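Local coordinates for protein UDP-glucose:anthocyanidin 3-O-glucosyltransferase (PDB 4REN) that belongs to the UDP-glucuronosyl and UDP-glucosyl transferase family and has the GT-B fold of two facing Rossmann-like domains, at residues E80-F85 with T190-T195; F116-L121 with L196-V201; C361-G366 with G382-G387. All coordinates share one frame; numbering follows the deposited sequence.

How the contacts relate
Contacts 1 and 2 lie in the N-terminal Rossmann-like domain and contact 3 in the C-terminal one, and P5M, in the cleft between the two domains, touches all three. Contacts 1 and 2 are neighbours, with centres about 12 Å apart: helix 191-196 of contact 1 runs on into the turn of contact 2, and Thr195 CG2 packs 3.6 Å from Thr118 CG2. Phe192 and Phe116 also touch, one from each contact. Contact 3 stands across the cleft, its centre about 25 Å from that of contact 1 and about 28 Å from that of contact 2. Its nearest atoms stay about 6 Å from contact 1 and about 7 Å from contact 2.

Contact 1 of 3, residues E80-F85 with T190-T195; sequences EKLDLF and TLFSRT. With P5M (2-(3,4-dihydroxy-5-methoxyphenyl)-3,5,7-trihydroxychromenium), chain B.
The Phe192 ring carries Leu82 CD1 over the centre of one face, a CH-pi contact 3.8 Å from the ring centroid, and turns an edge to P5M, whose C4 lies in the ring plane. Phe192 CG, anti to the backbone N (chi1 177°), aims the ring at both. Here helices 80-86 and 191-196 of the N-terminal Rossmann-like domain cross, the segment axes coming within 9.2 Å at 68°. Leu82 CD1 serves two neighbours, lying also 3.6 Å from P5M C17, while Phe192 CZ approaches P5M O12 at 3.5 Å. Beside this apolar patch the Asp83 carboxylate reaches across to the first turn of the other helix. OD1 accepts a weak, strongly bent bond from Phe192 N (2.7 Å, 122°), and OD2 rests against Thr190 CB. The N-terminal end of helix 191-196 would probably favour the negative charge of Asp83. That end is closed by a capping box: Thr190 OG1 accepts from Ser193 N, and Thr190 N donates to Ser193 OG at 3.0 Å. Leu191 runs antiparallel alongside Asp83, bringing CD2 to the Asp83 backbone O. Thr195 N and OG1 grip Leu191 O from opposite faces of its carbonyl plane, OG1 at 2.7 Å.

Contact 2 of 3, residues F116-L121 with L196-V201; sequences FVTSSL and LNSLGV. With P5M (2-(3,4-dihydroxy-5-methoxyphenyl)-3,5,7-trihydroxychromenium), chain B.
Phe116 and Leu196 meet where the loop after strand 110-114, at the carboxyl end of the N-terminal Rossmann-like sheet, faces the type I turn of Leu196 to Leu199 that links helices 191-196 and 199-202. Leu196 divides its two branches between protein and ligand. CD1 sits over one face of the Phe116 ring, off centre toward the rim, in a CH-pi contact 3.6 Å from the centroid; CD2 turns to P5M C6 at 3.4 Å. The Phe116 ring is swung toward the turn by a first torsion of -67°, which sets CG beside the backbone N and opposite the carbonyl carbon. Its rim does the rest: CE2 meets P5M C9, which lies in the ring plane, at 3.7 Å, and CE1 meets Leu199 CD1, also near that plane, at 4.1 Å. Phe12 stacks edge-to-face on the same ring, and His17, which hydrogen-bonds P5M, packs against it as well. Leu199 packs on Trp135 and Tyr145 as well.

The polar half is bridged by water. Thr118 (chi1 62°) and Ser198 (chi1 61°) share one conformation, their hydroxyls lodged between backbone N and carbonyl carbon. This turns the methyl CG2 of Thr118 toward Ser198 OG and Leu199 CD2, while OG1 lies 2.6 Å from the water. That water donates to Ser198 OG at 2.9 Å, and the same hydroxyl is tied to Thr195 O of the preceding helix. Behind Thr118, Val117 is the centre of an inverse gamma turn, and its carbonyl is gripped twice: Val117 O accepts from Ser120 N at 3.2 Å and from Ser120 OG, the latter nearly end-on to the C=O bond.

Contact 3 of 3, residues C361-G366 with G382-G387; sequences CRPFFG and GVIVEG. With P5M (2-(3,4-dihydroxy-5-methoxyphenyl)-3,5,7-trihydroxychromenium), chain B.
Ile384 chi1, -56°, sets CG2 anti to the backbone N, where it lies 3.6 Å from Cys361 O, and leaves CG1 facing Cys361 CB on the same side of the sheet. Cys361 and Ile384 form the parallel bridge between strands 359-361 and 382-384, the last two strands of the C-terminal Rossmann-like sheet, joined through helix 368-378 as a beta-alpha-beta unit. Cys361 packs on Ala372 and Ile375 of that helix, whereas the Val383 side chain packs on Leu401 and Ile402 of helix 392-403.

The backbone of Cys361 is held at both ends. Its N gives a bond to Val383 O at 2.6 Å, and its O takes a nearly straight one from Val385 N at 2.7 Å, each donor in the carbonyl plane of its acceptor. Ile384 CA adds a CA-H...O contact to Cys361 O at 3.3 Å.

Past the bridge the partners diverge. The Arg362 and Val385 side chains pass at a slant, CG of Arg362 touching CG1 of Val385 at 3.8 Å, and a bend at chi2 (-63°) then leads the guanidinium off from the strand. There NH1 donates to Pro363 O at 3.1 Å, reaching it from above the carbonyl plane, while NH2 forms a salt bridge with Glu281. Phe364 CE1 lies over the centre of one guanidinium face, adding an aromatic neighbour to these polar bonds.

Sequence 361-366 falls in the closing part of the PSPG motif of plant glycosyltransferases. Gln368 OE1 accepts from the backbone N of both Phe364 and Phe365, steadying the loop as it runs to the cleft. At its end Phe365 CZ comes 3.7 Å from P5M C15, and Gly366, with positive phi, lays its CA 3.4 Å from P5M C6.

Contact 1 of 3, residues E80-F85 with T190-T195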
loop_
_atom_site.group_PDB
_atom_site.type_symbol
_atom_site.label_atom_id
_atom_site.label_comp_id
_atom_site.label_asym_id
_atom_site.label_seq_id
_atom_site.Cartn_x
_atom_site.Cartn_y
_atom_site.Cartn_z
ATOM N N GLU A 80 3.896 17.488 4.275
ATOM C CA GLU A 80 4.618 18.616 3.681
ATOM C C GLU A 80 5.450 18.245 2.454
ATOM O O GLU A 80 5.372 18.919 1.427
ATOM C CB GLU A 80 5.507 19.309 4.720
ATOM C CG GLU A 80 6.418 20.376 4.120
ATOM C CD GLU A 80 7.118 21.213 5.167
ATOM O OE1 GLU A 80 6.879 20.986 6.371
ATOM O OE2 GLU A 80 7.908 22.100 4.784
ATOM N N LYS A 81 6.239 17.179 2.565
ATOM C CA LYS A 81 7.101 16.748 1.465
ATOM C C LYS A 81 6.303 16.315 0.243
ATOM O O LYS A 81 6.727 16.543 -0.889
ATOM C CB LYS A 81 8.041 15.625 1.911
ATOM C CG LYS A 81 9.292 16.114 2.623
ATOM C CD LYS A 81 10.133 14.954 3.126
ATOM C CE LYS A 81 11.416 15.445 3.774
ATOM N NZ LYS A 81 12.256 14.319 4.272
ATOM N N LEU A 82 5.153 15.690 0.474
ATOM C CA LEU A 82 4.280 15.289 -0.623
ATOM C C LEU A 82 3.762 16.541 -1.326
ATOM O O LEU A 82 3.795 16.636 -2.557
ATOM C CB LEU A 82 3.102 14.449 -0.120
ATOM C CG LEU A 82 3.315 13.399 0.974
ATOM C CD1 LEU A 82 2.077 12.527 1.119
ATOM C CD2 LEU A 82 4.537 12.541 0.722
ATOM N N ASP A 83 3.291 17.496 -0.528
ATOM C CA ASP A 83 2.783 18.766 -1.038
ATOM C C ASP A 83 3.832 19.519 -1.852
ATOM O O ASP A 83 3.540 20.036 -2.933
ATOM C CB ASP A 83 2.305 19.647 0.119
ATOM C CG ASP A 83 0.942 19.242 0.639
ATOM O OD1 ASP A 83 0.144 18.689 -0.146
ATOM O OD2 ASP A 83 0.665 19.485 1.831
ATOM N N LEU A 84 5.051 19.579 -1.325
ATOM C CA LEU A 84 6.134 20.298 -1.985
ATOM C C LEU A 84 6.469 19.692 -3.346
ATOM O O LEU A 84 6.704 20.418 -4.310
ATOM C CB LEU A 84 7.375 20.352 -1.091
ATOM C CG LEU A 84 7.292 21.281 0.121
ATOM C CD1 LEU A 84 8.620 21.347 0.848
ATOM C CD2 LEU A 84 6.857 22.664 -0.312
ATOM N N PHE A 85 6.479 18.365 -3.427
ATOM C CA PHE A 85 6.722 17.698 -4.700
ATOM C C PHE A 85 5.559 17.912 -5.662
ATOM O O PHE A 85 5.768 18.159 -6.848
ATOM C CB PHE A 85 6.971 16.201 -4.501
ATOM C CG PHE A 85 6.979 15.420 -5.784
ATOM C CD1 PHE A 85 8.093 15.430 -6.613
ATOM C CD2 PHE A 85 5.868 14.686 -6.172
ATOM C CE1 PHE A 85 8.098 14.719 -7.799
ATOM C CE2 PHE A 85 5.865 13.978 -7.357
ATOM C CZ PHE A 85 6.984 13.990 -8.169
ATOM N N THR A 190 -5.217 20.248 2.183
ATOM C CA THR A 190 -3.855 20.290 1.657
ATOM C C THR A 190 -3.839 20.107 0.147
ATOM O O THR A 190 -4.841 19.709 -0.444
ATOM C CB THR A 190 -2.963 19.205 2.295
ATOM O OG1 THR A 190 -3.529 17.910 2.055
ATOM C CG2 THR A 190 -2.839 19.426 3.788
ATOM N N LEU A 191 -2.697 20.401 -0.468
ATOM C CA LEU A 191 -2.506 20.165 -1.895
ATOM C C LEU A 191 -2.569 18.668 -2.175
ATOM O O LEU A 191 -2.991 18.245 -3.250
ATOM C CB LEU A 191 -1.165 20.736 -2.356
ATOM C CG LEU A 191 -0.786 20.590 -3.835
ATOM C CD1 LEU A 191 -1.852 21.197 -4.728
ATOM C CD2 LEU A 191 0.556 21.235 -4.109
ATOM N N PHE A 192 -2.151 17.875 -1.194
ATOM C CA PHE A 192 -2.208 16.422 -1.282
ATOM C C PHE A 192 -3.650 15.923 -1.228
ATOM O O PHE A 192 -4.025 15.007 -1.962
ATOM C CB PHE A 192 -1.387 15.793 -0.154
ATOM C CG PHE A 192 -1.451 14.293 -0.118
ATOM C CD1 PHE A 192 -0.961 13.537 -1.174
ATOM C CD2 PHE A 192 -1.986 13.636 0.980
ATOM C CE1 PHE A 192 -1.015 12.155 -1.141
ATOM C CE2 PHE A 192 -2.042 12.253 1.022
ATOM C CZ PHE A 192 -1.556 11.511 -0.041
ATOM N N SER A 193 -4.457 16.528 -0.359
ATOM C CA SER A 193 -5.856 16.131 -0.225
ATOM C C SER A 193 -6.687 16.674 -1.381
ATOM O O SER A 193 -7.675 16.060 -1.784
ATOM C CB SER A 193 -6.438 16.601 1.111
ATOM O OG SER A 193 -6.779 17.974 1.066
ATOM N N ARG A 194 -6.286 17.827 -1.913
ATOM C CA ARG A 194 -6.943 18.387 -3.090
ATOM C C ARG A 194 -6.649 17.526 -4.308
ATOM O O ARG A 194 -7.481 17.393 -5.204
ATOM C CB ARG A 194 -6.487 19.825 -3.344
ATOM C CG ARG A 194 -7.090 20.847 -2.401
ATOM C CD ARG A 194 -6.682 22.266 -2.770
ATOM N NE ARG A 194 -7.134 23.230 -1.769
ATOM C CZ ARG A 194 -6.354 23.752 -0.826
ATOM N NH1 ARG A 194 -5.070 23.418 -0.760
ATOM N NH2 ARG A 194 -6.855 24.616 0.046
ATOM N N THR A 195 -5.455 16.943 -4.331
ATOM C CA THR A 195 -5.055 16.046 -5.406
ATOM C C THR A 195 -5.866 14.754 -5.345
ATOM O O THR A 195 -6.369 14.274 -6.362
ATOM C CB THR A 195 -3.552 15.720 -5.326
ATOM O OG1 THR A 195 -2.791 16.904 -5.596
ATOM C CG2 THR A 195 -3.184 14.661 -6.336
HETATM O O30 P5M B . -5.008 5.861 -0.412
HETATM C C2 P5M B . -4.789 6.920 0.415
HETATM C C3 P5M B . -3.414 7.291 0.843
HETATM C C9 P5M B . -2.296 6.585 0.423
HETATM C C10 P5M B . -1.034 6.982 0.854
HETATM O O27 P5M B . 0.047 6.272 0.428
HETATM C C1 P5M B . -5.857 7.679 0.881
HETATM C C6 P5M B . -5.658 8.768 1.729
HETATM O O29 P5M B . -6.738 9.478 2.158
HETATM C C5 P5M B . -4.387 9.151 2.151
HETATM C C4 P5M B . -3.257 8.457 1.744
HETATM O O12 P5M B . -2.018 8.843 2.168
HETATM C C11 P5M B . -0.898 8.161 1.766
HETATM C C14 P5M B . 0.406 8.670 2.285
HETATM C C15 P5M B . 0.335 9.624 3.295
HETATM C C16 P5M B . 1.474 10.179 3.860
HETATM O O22 P5M B . 1.366 11.106 4.851
HETATM C C19 P5M B . 1.642 8.243 1.793
HETATM C C18 P5M B . 2.842 8.740 2.298
HETATM O O21 P5M B . 4.044 8.305 1.805
HETATM C C23 P5M B . 4.380 6.920 1.880
HETATM C C17 P5M B . 2.804 9.753 3.377
HETATM O O24 P5M B . 3.943 10.280 3.909
#

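Contact 2 of 3, residues F116-L121 with L196-V201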
loop_
_atom_site.group_PDB
_atom_site.type_symbol
_atom_site.label_atom_id
_atom_site.label_comp_id
_atom_site.label_asym_id
_atom_site.label_seq_id
_atom_site.Cartn_x
_atom_site.Cartn_y
_atom_site.Cartn_z
ATOM N N PHE A 116 -1.454 9.440 -7.890
ATOM C CA PHE A 116 -1.344 10.693 -7.140
ATOM C C PHE A 116 -0.606 11.787 -7.917
ATOM O O PHE A 116 -0.843 12.979 -7.701
ATOM C CB PHE A 116 -0.679 10.459 -5.779
ATOM C CG PHE A 116 -1.501 9.624 -4.834
ATOM C CD1 PHE A 116 -2.824 9.313 -5.122
ATOM C CD2 PHE A 116 -0.948 9.153 -3.653
ATOM C CE1 PHE A 116 -3.577 8.542 -4.254
ATOM C CE2 PHE A 116 -1.698 8.385 -2.779
ATOM C CZ PHE A 116 -3.013 8.080 -3.079
ATOM N N VAL A 117 0.286 11.384 -8.817
ATOM C CA VAL A 117 0.967 12.337 -9.684
ATOM C C VAL A 117 0.017 12.715 -10.816
ATOM O O VAL A 117 0.210 12.327 -11.968
ATOM C CB VAL A 117 2.278 11.757 -10.254
ATOM C CG1 VAL A 117 3.160 12.865 -10.809
ATOM C CG2 VAL A 117 3.025 11.008 -9.171
ATOM N N THR A 118 -1.014 13.480 -10.470
ATOM C CA THR A 118 -2.070 13.836 -11.410
ATOM C C THR A 118 -1.597 14.828 -12.464
ATOM O O THR A 118 -2.264 15.027 -13.480
ATOM C CB THR A 118 -3.291 14.417 -10.677
ATOM O OG1 THR A 118 -2.917 15.623 -9.999
ATOM C CG2 THR A 118 -3.820 13.420 -9.666
ATOM N N SER A 119 -0.446 15.447 -12.219
ATOM C CA SER A 119 0.142 16.378 -13.175
ATOM C C SER A 119 0.684 15.655 -14.405
ATOM O O SER A 119 0.874 16.262 -15.456
ATOM C CB SER A 119 1.254 17.200 -12.517
ATOM O OG SER A 119 0.725 18.222 -11.693
ATOM N N SER A 120 0.933 14.356 -14.273
ATOM C CA SER A 120 1.452 13.572 -15.386
ATOM C C SER A 120 0.365 13.298 -16.421
ATOM O O SER A 120 0.661 12.957 -17.568
ATOM C CB SER A 120 2.062 12.266 -14.883
ATOM O OG SER A 120 1.110 11.517 -14.158
ATOM N N LEU A 121 -0.893 13.446 -16.016
ATOM C CA LEU A 121 -2.009 13.373 -16.952
ATOM C C LEU A 121 -1.947 14.578 -17.883
ATOM O O LEU A 121 -2.217 14.467 -19.080
ATOM C CB LEU A 121 -3.344 13.345 -16.203
ATOM C CG LEU A 121 -4.620 13.485 -17.041
ATOM C CD1 LEU A 121 -4.790 12.307 -17.982
ATOM C CD2 LEU A 121 -5.848 13.644 -16.158
ATOM N N LEU A 196 -5.997 14.202 -4.144
ATOM C CA LEU A 196 -6.738 12.963 -3.948
ATOM C C LEU A 196 -8.220 13.138 -4.253
ATOM O O LEU A 196 -8.866 12.224 -4.761
ATOM C CB LEU A 196 -6.542 12.431 -2.526
ATOM C CG LEU A 196 -5.467 11.354 -2.350
ATOM C CD1 LEU A 196 -4.127 11.809 -2.906
ATOM C CD2 LEU A 196 -5.325 10.968 -0.891
ATOM N N ASN A 197 -8.757 14.316 -3.957
ATOM C CA ASN A 197 -10.164 14.582 -4.222
ATOM C C ASN A 197 -10.446 14.895 -5.691
ATOM O O ASN A 197 -11.594 15.108 -6.078
ATOM C CB ASN A 197 -10.681 15.699 -3.312
ATOM C CG ASN A 197 -10.644 15.315 -1.844
ATOM O OD1 ASN A 197 -10.516 16.169 -0.967
ATOM N ND2 ASN A 197 -10.741 14.021 -1.573
ATOM N N SER A 198 -9.396 14.910 -6.505
ATOM C CA SER A 198 -9.537 15.152 -7.937
ATOM C C SER A 198 -9.548 13.841 -8.723
ATOM O O SER A 198 -9.749 13.838 -9.937
ATOM C CB SER A 198 -8.404 16.052 -8.436
ATOM O OG SER A 198 -7.137 15.452 -8.222
ATOM N N LEU A 199 -9.342 12.732 -8.017
ATOM C CA LEU A 199 -9.221 11.418 -8.647
ATOM C C LEU A 199 -10.463 10.980 -9.426
ATOM O O LEU A 199 -10.346 10.371 -10.491
ATOM C CB LEU A 199 -8.847 10.359 -7.608
ATOM C CG LEU A 199 -7.418 10.419 -7.072
ATOM C CD1 LEU A 199 -7.190 9.334 -6.035
ATOM C CD2 LEU A 199 -6.421 10.295 -8.209
ATOM N N GLY A 200 -11.647 11.293 -8.906
ATOM C CA GLY A 200 -12.888 10.914 -9.563
ATOM C C GLY A 200 -13.048 11.534 -10.940
ATOM O O GLY A 200 -13.835 11.059 -11.765
ATOM N N VAL A 201 -12.292 12.600 -11.180
ATOM C CA VAL A 201 -12.303 13.306 -12.454
ATOM C C VAL A 201 -11.051 12.960 -13.264
ATOM O O VAL A 201 -11.102 12.838 -14.489
ATOM C CB VAL A 201 -12.385 14.829 -12.222
ATOM C CG1 VAL A 201 -12.142 15.596 -13.514
ATOM C CG2 VAL A 201 -13.733 15.195 -11.626
HETATM O O30 P5M B . -5.008 5.861 -0.412
HETATM C C2 P5M B . -4.789 6.920 0.415
HETATM C C3 P5M B . -3.414 7.291 0.843
HETATM C C9 P5M B . -2.296 6.585 0.423
HETATM C C10 P5M B . -1.034 6.982 0.854
HETATM O O27 P5M B . 0.047 6.272 0.428
HETATM C C1 P5M B . -5.857 7.679 0.881
HETATM C C6 P5M B . -5.658 8.768 1.729
HETATM O O29 P5M B . -6.738 9.478 2.158
HETATM C C5 P5M B . -4.387 9.151 2.151
HETATM C C4 P5M B . -3.257 8.457 1.744
HETATM O O12 P5M B . -2.018 8.843 2.168
HETATM C C11 P5M B . -0.898 8.161 1.766
HETATM C C14 P5M B . 0.406 8.670 2.285
HETATM C C15 P5M B . 0.335 9.624 3.295
HETATM C C16 P5M B . 1.474 10.179 3.860
HETATM O O22 P5M B . 1.366 11.106 4.851
HETATM C C19 P5M B . 1.642 8.243 1.793
HETATM C C18 P5M B . 2.842 8.740 2.298
HETATM O O21 P5M B . 4.044 8.305 1.805
HETATM C C23 P5M B . 4.380 6.920 1.880
HETATM C C17 P5M B . 2.804 9.753 3.377
HETATM O O24 P5M B . 3.943 10.280 3.909
HETATM O O HOH W 1 -5.214 16.905 -9.803
#

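Contact 3 of 3, residues C361-G366 with G382-G387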
loop_
_atom_site.group_PDB
_atom_site.type_symbol
_atom_site.label_atom_id
_atom_site.label_comp_id
_atom_site.label_asym_id
_atom_site.label_seq_id
_atom_site.Cartn_x
_atom_site.Cartn_y
_atom_site.Cartn_z
ATOM N N CYS A 361 -6.627 -5.103 13.707
ATOM C CA CYS A 361 -6.546 -3.848 12.973
ATOM C C CYS A 361 -6.662 -2.599 13.844
ATOM O O CYS A 361 -7.541 -2.500 14.700
ATOM C CB CYS A 361 -7.619 -3.826 11.885
ATOM S SG CYS A 361 -7.466 -5.173 10.688
ATOM N N ARG A 362 -5.762 -1.650 13.610
ATOM C CA ARG A 362 -5.834 -0.331 14.226
ATOM C C ARG A 362 -5.419 0.688 13.169
ATOM O O ARG A 362 -4.257 1.094 13.111
ATOM C CB ARG A 362 -4.909 -0.250 15.447
ATOM C CG ARG A 362 -5.267 0.825 16.488
ATOM C CD ARG A 362 -5.175 2.237 15.922
ATOM N NE ARG A 362 -5.077 3.274 16.943
ATOM C CZ ARG A 362 -5.253 4.567 16.696
ATOM N NH1 ARG A 362 -5.548 4.967 15.468
ATOM N NH2 ARG A 362 -5.145 5.459 17.672
ATOM N N PRO A 363 -6.375 1.110 12.330
ATOM C CA PRO A 363 -6.110 2.078 11.261
ATOM C C PRO A 363 -5.859 3.471 11.821
ATOM O O PRO A 363 -6.533 3.889 12.761
ATOM C CB PRO A 363 -7.408 2.060 10.453
ATOM C CG PRO A 363 -8.450 1.668 11.428
ATOM C CD PRO A 363 -7.791 0.705 12.371
ATOM N N PHE A 364 -4.897 4.183 11.245
ATOM C CA PHE A 364 -4.550 5.510 11.738
ATOM C C PHE A 364 -5.099 6.640 10.866
ATOM O O PHE A 364 -5.675 7.600 11.384
ATOM C CB PHE A 364 -3.036 5.636 11.931
ATOM C CG PHE A 364 -2.511 4.832 13.089
ATOM C CD1 PHE A 364 -2.497 5.363 14.369
ATOM C CD2 PHE A 364 -2.039 3.543 12.899
ATOM C CE1 PHE A 364 -2.019 4.626 15.436
ATOM C CE2 PHE A 364 -1.558 2.799 13.962
ATOM C CZ PHE A 364 -1.550 3.343 15.233
ATOM N N PHE A 365 -4.926 6.526 9.552
ATOM C CA PHE A 365 -5.466 7.516 8.619
ATOM C C PHE A 365 -5.442 7.011 7.181
ATOM O O PHE A 365 -5.025 5.883 6.913
ATOM C CB PHE A 365 -4.708 8.845 8.719
ATOM C CG PHE A 365 -3.396 8.855 7.989
ATOM C CD1 PHE A 365 -3.101 9.867 7.091
ATOM C CD2 PHE A 365 -2.453 7.861 8.207
ATOM C CE1 PHE A 365 -1.897 9.883 6.414
ATOM C CE2 PHE A 365 -1.248 7.869 7.535
ATOM C CZ PHE A 365 -0.968 8.883 6.637
ATOM N N GLY A 366 -5.890 7.853 6.255
ATOM C CA GLY A 366 -5.903 7.498 4.850
ATOM C C GLY A 366 -6.935 6.441 4.522
ATOM O O GLY A 366 -8.079 6.521 4.965
ATOM N N GLY A 382 -10.141 -10.969 10.147
ATOM C CA GLY A 382 -9.572 -10.323 11.315
ATOM C C GLY A 382 -10.532 -9.375 12.007
ATOM O O GLY A 382 -11.710 -9.305 11.654
ATOM N N VAL A 383 -10.029 -8.644 12.996
ATOM C CA VAL A 383 -10.849 -7.691 13.737
ATOM C C VAL A 383 -10.160 -6.343 13.894
ATOM O O VAL A 383 -8.934 -6.267 13.976
ATOM C CB VAL A 383 -11.206 -8.212 15.152
ATOM C CG1 VAL A 383 -12.203 -9.351 15.075
ATOM C CG2 VAL A 383 -9.949 -8.636 15.902
ATOM N N ILE A 384 -10.957 -5.282 13.922
ATOM C CA ILE A 384 -10.475 -3.994 14.386
ATOM C C ILE A 384 -10.325 -4.145 15.895
ATOM O O ILE A 384 -11.172 -4.767 16.539
ATOM C CB ILE A 384 -11.480 -2.864 14.070
ATOM C CG1 ILE A 384 -11.796 -2.824 12.573
ATOM C CG2 ILE A 384 -10.951 -1.514 14.542
ATOM C CD1 ILE A 384 -12.885 -1.832 12.207
ATOM N N VAL A 385 -9.244 -3.610 16.457
ATOM C CA VAL A 385 -9.014 -3.727 17.893
ATOM C C VAL A 385 -10.147 -3.036 18.651
ATOM O O VAL A 385 -10.665 -2.014 18.200
ATOM C CB VAL A 385 -7.627 -3.175 18.307
ATOM C CG1 VAL A 385 -7.589 -1.659 18.213
ATOM C CG2 VAL A 385 -7.265 -3.638 19.710
ATOM N N GLU A 386 -10.547 -3.610 19.782
ATOM C CA GLU A 386 -11.710 -3.120 20.522
ATOM C C GLU A 386 -11.522 -1.688 21.020
ATOM O O GLU A 386 -10.598 -1.400 21.780
ATOM C CB GLU A 386 -12.037 -4.054 21.690
ATOM C CG GLU A 386 -13.399 -3.804 22.325
ATOM C CD GLU A 386 -13.652 -4.679 23.540
ATOM O OE1 GLU A 386 -12.722 -5.397 23.967
ATOM O OE2 GLU A 386 -14.783 -4.649 24.071
ATOM N N GLY A 387 -12.406 -0.797 20.581
ATOM C CA GLY A 387 -12.337 0.603 20.959
ATOM C C GLY A 387 -11.648 1.453 19.910
ATOM O O GLY A 387 -11.400 2.638 20.136
HETATM O O30 P5M B . -5.008 5.861 -0.412
HETATM C C2 P5M B . -4.789 6.920 0.415
HETATM C C3 P5M B . -3.414 7.291 0.843
HETATM C C9 P5M B . -2.296 6.585 0.423
HETATM C C10 P5M B . -1.034 6.982 0.854
HETATM O O27 P5M B . 0.047 6.272 0.428
HETATM C C1 P5M B . -5.857 7.679 0.881
HETATM C C6 P5M B . -5.658 8.768 1.729
HETATM O O29 P5M B . -6.738 9.478 2.158
HETATM C C5 P5M B . -4.387 9.151 2.151
HETATM C C4 P5M B . -3.257 8.457 1.744
HETATM O O12 P5M B . -2.018 8.843 2.168
HETATM C C11 P5M B . -0.898 8.161 1.766
HETATM C C14 P5M B . 0.406 8.670 2.285
HETATM C C15 P5M B . 0.335 9.624 3.295
HETATM C C16 P5M B . 1.474 10.179 3.860
HETATM O O22 P5M B . 1.366 11.106 4.851
HETATM C C19 P5M B . 1.642 8.243 1.793
HETATM C C18 P5M B . 2.842 8.740 2.298
HETATM O O21 P5M B . 4.044 8.305 1.805
HETATM C C23 P5M B . 4.380 6.920 1.880
HETATM C C17 P5M B . 2.804 9.753 3.377
HETATM O O24 P5M B . 3.943 10.280 3.909
#